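Local coordinates for protein beta-1,3-xylanase (Alcaligenes sp., PDB 2COV) that probably binds beta-1,3-xylan through its family 31 carbohydrate-binding module, the part crystallised here, which belongs to a xylan-degrading enzyme, at residues V25-D29 / K30-A34; Y38-N42 / D43-P47. All coordinates share one frame; numbering follows the deposited sequence.

Contact 1. Residues V25-D29 / K30-A34; sequences VYHVD and KGWSA
Asp29 turns its carboxylate back onto the residues that follow it, and OD1 accepts a hydrogen bond from Gly31 N at 3.0 Å, with an N-H...O angle of 157°. The donor approaches from well above the carboxylate plane. With chi1 at -174°, the carboxylate swings to the carbonyl side of Asp29, where OD1 meets the loop. OD1 has a second partner, a water that donates to it at 2.6 Å and also donates to Trp32 O at 2.7 Å, so OD1 grips the Gly31 N-H directly and, through the water, the carbonyl of Trp32. OD2 forms a salt bridge with Lys50, so both oxygens have partners and rotation of the carboxylate is probably restricted.

Lys30 lies against both rings of the contact, those of Trp32 and His27, by its aliphatic part: CB sits over one face of the indole, off toward the rim, and CG lies 3.8 Å from His27 CE1. Bends at both chi2 and chi3 fold the chain back, bringing Lys30 CD to 3.5 Å from Asp29 O, and its NZ forms a salt bridge with Asp12.

Trp32 returns from the loop to meet the end of the strand. The six-membered ring presents its edge to a face of His27, a T-shaped stack with centroids 5.3 Å apart and planes at 76°; Trp32 CH2 comes within 3.6 Å of His27 ND1. That imidazole is itself held, since His27 ND1 donates to Val28 O at 2.8 Å, nearly within the ring plane. Phe71 of strand 66-75 meets both rings.

The bond from Asp29 OD1 to the backbone N two residues on defines an Asx turn. Here it closes strand 22-28 and starts the loop toward strand 37-41, in a beta-sheet module whose family belongs to the immunoglobulin-like E-set clan.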
loop_
_atom_site.group_PDB
_atom_site.type_symbol
_atom_site.label_atom_id
_atom_site.label_comp_id
_atom_site.label_asym_id
_atom_site.label_seq_id
_atom_site.Cartn_x
_atom_site.Cartn_y
_atom_site.Cartn_z
ATOM N N VAL A 25 -18.742 -10.545 -7.094
ATOM C CA VAL A 25 -18.501 -9.328 -6.299
ATOM C C VAL A 25 -18.827 -8.162 -7.181
ATOM O O VAL A 25 -18.495 -8.149 -8.366
ATOM C CB VAL A 25 -17.052 -9.269 -5.810
ATOM C CG1 VAL A 25 -16.779 -7.999 -5.048
ATOM C CG2 VAL A 25 -16.700 -10.527 -4.973
ATOM N N TYR A 26 -19.530 -7.174 -6.678
ATOM C CA TYR A 26 -19.876 -6.017 -7.488
ATOM C C TYR A 26 -19.940 -4.736 -6.680
ATOM O O TYR A 26 -20.061 -4.699 -5.480
ATOM C CB TYR A 26 -21.205 -6.240 -8.194
ATOM C CG TYR A 26 -22.425 -6.302 -7.272
ATOM C CD1 TYR A 26 -23.083 -5.155 -6.876
ATOM C CD2 TYR A 26 -22.954 -7.526 -6.840
ATOM C CE1 TYR A 26 -24.200 -5.207 -6.051
ATOM C CE2 TYR A 26 -24.056 -7.563 -6.040
ATOM C CZ TYR A 26 -24.678 -6.432 -5.625
ATOM O OH TYR A 26 -25.822 -6.506 -4.824
ATOM N N HIS A 27 -19.807 -3.630 -7.427
ATOM C CA HIS A 27 -20.060 -2.316 -6.922
ATOM C C HIS A 27 -20.951 -1.572 -7.937
ATOM O O HIS A 27 -20.581 -1.402 -9.091
ATOM C CB HIS A 27 -18.814 -1.477 -6.664
ATOM C CG HIS A 27 -19.033 -0.374 -5.662
ATOM N ND1 HIS A 27 -19.995 0.606 -5.833
ATOM C CD2 HIS A 27 -18.528 -0.194 -4.409
ATOM C CE1 HIS A 27 -20.016 1.375 -4.740
ATOM N NE2 HIS A 27 -19.127 0.918 -3.854
ATOM N N VAL A 28 -22.112 -1.122 -7.494
ATOM C CA VAL A 28 -22.984 -0.285 -8.298
ATOM C C VAL A 28 -22.232 0.984 -8.728
ATOM O O VAL A 28 -21.450 1.562 -7.990
ATOM C CB VAL A 28 -24.264 0.074 -7.501
ATOM C CG1 VAL A 28 -25.160 1.061 -8.256
ATOM C CG2 VAL A 28 -25.038 -1.200 -7.251
ATOM N N ASP A 29 -22.466 1.413 -9.970
ATOM C CA ASP A 29 -21.825 2.653 -10.493
ATOM C C ASP A 29 -22.227 3.861 -9.671
ATOM O O ASP A 29 -23.418 4.160 -9.581
ATOM C CB ASP A 29 -22.281 2.805 -11.947
ATOM C CG ASP A 29 -21.607 3.930 -12.646
ATOM O OD1 ASP A 29 -20.613 4.464 -12.113
ATOM O OD2 ASP A 29 -22.064 4.215 -13.768
ATOM N N LYS A 30 -21.272 4.606 -9.146
ATOM C CA LYS A 30 -21.506 5.867 -8.397
ATOM C C LYS A 30 -20.943 7.068 -9.139
ATOM O O LYS A 30 -20.848 8.168 -8.589
ATOM C CB LYS A 30 -20.857 5.797 -7.028
ATOM C CG LYS A 30 -21.341 4.658 -6.144
ATOM C CD LYS A 30 -22.808 4.535 -6.108
ATOM C CE LYS A 30 -23.470 5.724 -5.536
ATOM N NZ LYS A 30 -24.856 5.398 -5.042
ATOM N N GLY A 31 -20.567 6.883 -10.400
ATOM C CA GLY A 31 -20.295 8.049 -11.247
ATOM C C GLY A 31 -18.869 8.353 -11.544
ATOM O O GLY A 31 -18.567 9.316 -12.236
ATOM N N TRP A 32 -17.949 7.537 -11.072
ATOM C CA TRP A 32 -16.508 7.743 -11.288
ATOM C C TRP A 32 -16.168 7.785 -12.761
ATOM O O TRP A 32 -16.827 7.104 -13.550
ATOM C CB TRP A 32 -15.714 6.646 -10.666
ATOM C CG TRP A 32 -16.094 6.263 -9.265
ATOM C CD1 TRP A 32 -15.679 6.836 -8.120
ATOM C CD2 TRP A 32 -16.868 5.144 -8.902
ATOM N NE1 TRP A 32 -16.219 6.169 -7.076
ATOM C CE2 TRP A 32 -16.933 5.119 -7.520
ATOM C CE3 TRP A 32 -17.530 4.144 -9.618
ATOM C CZ2 TRP A 32 -17.614 4.128 -6.835
ATOM C CZ3 TRP A 32 -18.162 3.160 -8.943
ATOM C CH2 TRP A 32 -18.233 3.173 -7.587
ATOM N N SER A 33 -15.093 8.440 -13.146
ATOM C CA SER A 33 -14.674 8.359 -14.537
ATOM C C SER A 33 -14.351 6.913 -14.933
ATOM O O SER A 33 -14.648 6.515 -16.025
ATOM C CB SER A 33 -13.495 9.307 -14.768
ATOM O OG SER A 33 -12.446 9.137 -13.842
ATOM N N ALA A 34 -13.735 6.142 -14.059
ATOM C CA ALA A 34 -13.669 4.714 -14.206
ATOM C C ALA A 34 -13.014 4.280 -15.505
ATOM O O ALA A 34 -13.431 3.331 -16.159
ATOM C CB ALA A 34 -14.989 4.060 -13.958
HETATM O O HOH W 1 -18.279 4.802 -13.320
#

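Contact 2. Residues Y38-N42 / D43-P47; sequences YVCLN and DYCLP
Strands 38-41 and 44-47 run antiparallel at 152°, their axes approaching to 4.4 Å, and are joined by a type I' turn from Leu41 to Tyr44, so that only Asn42 and Asp43 lie between the paired ends. Val39 with Leu46 and Leu41 with Tyr44 are the hydrogen-bonded pairs, each joined by two bonds; Leu46 N to Val39 O is 2.9 Å with an N-H...O angle of 171°. Between them, Cys40 CA makes a C-H...O contact with Tyr44 O at 3.1 Å.

Cys40 and Cys45 form the non-hydrogen-bonded pair in the middle and put both sulfurs on one face. Cys40 SG and Cys45 SG are bonded at 2.1 Å, with the disulfide torsion at 101°, a right-handed twist; Cys40 CA and Cys45 CA stand 4.0 Å apart. Tyr38 flanks the bridge: with CG beside the backbone N, its ring leans across to the second strand, where CD2 lies 4.1 Å from Cys45 CB and CE2 is 4.0 Å from Pro47 CD. Its OH is hydrogen-bonded to Trp36 NE1 of a neighbouring subunit. At the turn, Asn42 OD1 and Asp43 OD2 both hold Lys68, the first through its backbone N and the second by a salt bridge.

A hairpin with a two-residue loop, already held by four backbone bonds, thus gains a covalent cross-strand clasp. While the cysteines stay oxidised, the disulfide should hold the register of the two strands here even if backbone bonds open.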
loop_
_atom_site.group_PDB
_atom_site.type_symbol
_atom_site.label_atom_id
_atom_site.label_comp_id
_atom_site.label_asym_id
_atom_site.label_seq_id
_atom_site.Cartn_x
_atom_site.Cartn_y
_atom_site.Cartn_z
ATOM N N TYR A 38 -10.934 -2.470 -10.729
ATOM C CA TYR A 38 -10.660 -3.836 -10.287
ATOM C C TYR A 38 -11.649 -4.236 -9.218
ATOM O O TYR A 38 -11.944 -3.457 -8.333
ATOM C CB TYR A 38 -9.244 -4.015 -9.754
ATOM C CG TYR A 38 -8.174 -3.929 -10.818
ATOM C CD1 TYR A 38 -7.639 -2.729 -11.191
ATOM C CD2 TYR A 38 -7.722 -5.064 -11.457
ATOM C CE1 TYR A 38 -6.729 -2.636 -12.225
ATOM C CE2 TYR A 38 -6.814 -5.016 -12.451
ATOM C CZ TYR A 38 -6.338 -3.806 -12.862
ATOM O OH TYR A 38 -5.425 -3.721 -13.892
ATOM N N VAL A 39 -12.086 -5.481 -9.334
ATOM C CA VAL A 39 -12.854 -6.141 -8.309
ATOM C C VAL A 39 -11.964 -7.242 -7.755
ATOM O O VAL A 39 -11.361 -7.970 -8.501
ATOM C CB VAL A 39 -14.128 -6.709 -8.959
ATOM C CG1 VAL A 39 -14.917 -7.378 -7.938
ATOM C CG2 VAL A 39 -14.945 -5.603 -9.660
ATOM N N CYS A 40 -11.948 -7.392 -6.431
ATOM C CA CYS A 40 -11.032 -8.354 -5.795
ATOM C C CYS A 40 -11.728 -9.122 -4.693
ATOM O O CYS A 40 -12.636 -8.615 -4.001
ATOM C CB CYS A 40 -9.822 -7.664 -5.150
ATOM S SG CYS A 40 -9.165 -6.254 -6.055
ATOM N N LEU A 41 -11.240 -10.346 -4.516
ATOM C CA LEU A 41 -11.665 -11.207 -3.400
ATOM C C LEU A 41 -10.379 -11.645 -2.713
ATOM O O LEU A 41 -9.514 -12.271 -3.335
ATOM C CB LEU A 41 -12.390 -12.463 -3.952
ATOM C CG LEU A 41 -13.068 -13.306 -2.916
ATOM C CD1 LEU A 41 -14.318 -12.643 -2.443
ATOM C CD2 LEU A 41 -13.393 -14.743 -3.440
ATOM N N ASN A 42 -10.254 -11.314 -1.442
ATOM C CA ASN A 42 -9.043 -11.597 -0.721
ATOM C C ASN A 42 -7.785 -11.130 -1.440
ATOM O O ASN A 42 -6.705 -11.788 -1.426
ATOM C CB ASN A 42 -8.893 -13.093 -0.339
ATOM C CG ASN A 42 -9.806 -13.540 0.756
ATOM O OD1 ASN A 42 -10.515 -12.721 1.387
ATOM N ND2 ASN A 42 -9.846 -14.829 1.008
ATOM N N ASP A 43 -7.865 -9.934 -2.028
ATOM C CA ASP A 43 -6.739 -9.295 -2.696
ATOM C C ASP A 43 -6.266 -9.983 -3.982
ATOM O O ASP A 43 -5.197 -9.692 -4.501
ATOM C CB ASP A 43 -5.503 -9.052 -1.755
ATOM C CG ASP A 43 -5.898 -8.560 -0.402
ATOM O OD1 ASP A 43 -5.710 -9.290 0.636
ATOM O OD2 ASP A 43 -6.461 -7.441 -0.355
ATOM N N TYR A 44 -7.085 -10.901 -4.507
ATOM C CA TYR A 44 -6.924 -11.451 -5.869
ATOM C C TYR A 44 -7.834 -10.592 -6.749
ATOM O O TYR A 44 -9.034 -10.603 -6.529
ATOM C CB TYR A 44 -7.336 -12.912 -5.884
ATOM C CG TYR A 44 -7.287 -13.507 -7.255
ATOM C CD1 TYR A 44 -6.128 -14.048 -7.738
ATOM C CD2 TYR A 44 -8.411 -13.544 -8.048
ATOM C CE1 TYR A 44 -6.106 -14.597 -9.012
ATOM C CE2 TYR A 44 -8.343 -14.109 -9.334
ATOM C CZ TYR A 44 -7.193 -14.586 -9.806
ATOM O OH TYR A 44 -7.138 -15.159 -11.072
ATOM N N CYS A 45 -7.207 -9.815 -7.613
ATOM C CA CYS A 45 -7.919 -8.739 -8.341
ATOM C C CYS A 45 -8.022 -9.009 -9.808
ATOM O O CYS A 45 -7.064 -9.440 -10.434
ATOM C CB CYS A 45 -7.171 -7.426 -8.155
ATOM S SG CYS A 45 -7.129 -6.840 -6.387
ATOM N N LEU A 46 -9.203 -8.672 -10.358
ATOM C CA LEU A 46 -9.504 -8.762 -11.795
ATOM C C LEU A 46 -10.156 -7.538 -12.252
ATOM O O LEU A 46 -10.898 -6.935 -11.547
ATOM C CB LEU A 46 -10.434 -9.954 -12.050
ATOM C CG LEU A 46 -9.997 -11.317 -11.626
ATOM C CD1 LEU A 46 -11.131 -12.377 -11.644
ATOM C CD2 LEU A 46 -8.898 -11.717 -12.616
ATOM N N PRO A 47 -9.930 -7.174 -13.517
ATOM C CA PRO A 47 -10.672 -6.009 -14.055
ATOM C C PRO A 47 -12.122 -6.280 -14.053
ATOM O O PRO A 47 -12.562 -7.372 -14.484
ATOM C CB PRO A 47 -10.129 -5.880 -15.485
ATOM C CG PRO A 47 -8.993 -6.610 -15.575
ATOM C CD PRO A 47 -8.996 -7.724 -14.503
#

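In the fold
Contact 1 is a surface turn at the end of strand 22-28, whereas contact 2 is a partly buried hairpin between strands 37-41 and 44-51; their centres are about 14 Å apart. Both reach the same antiparallel sheet, contact 1 through strand 22-28 alone, and follow one another in the chain, yet they share no strand. Their meeting point is apolar: Val25 CG1 lies 3.5 Å from Val39 CG1, and Val25 CG2 packs on Leu41 CD1. The chemistry follows the location. At 25-34 a carboxylate, a water and an edge-to-face ring pair hold the loop against the strand end, while at 38-47 regular strand pairing and a disulfide dominate. Contact 2 also meets neighbouring subunits, which contact 1 does not touch.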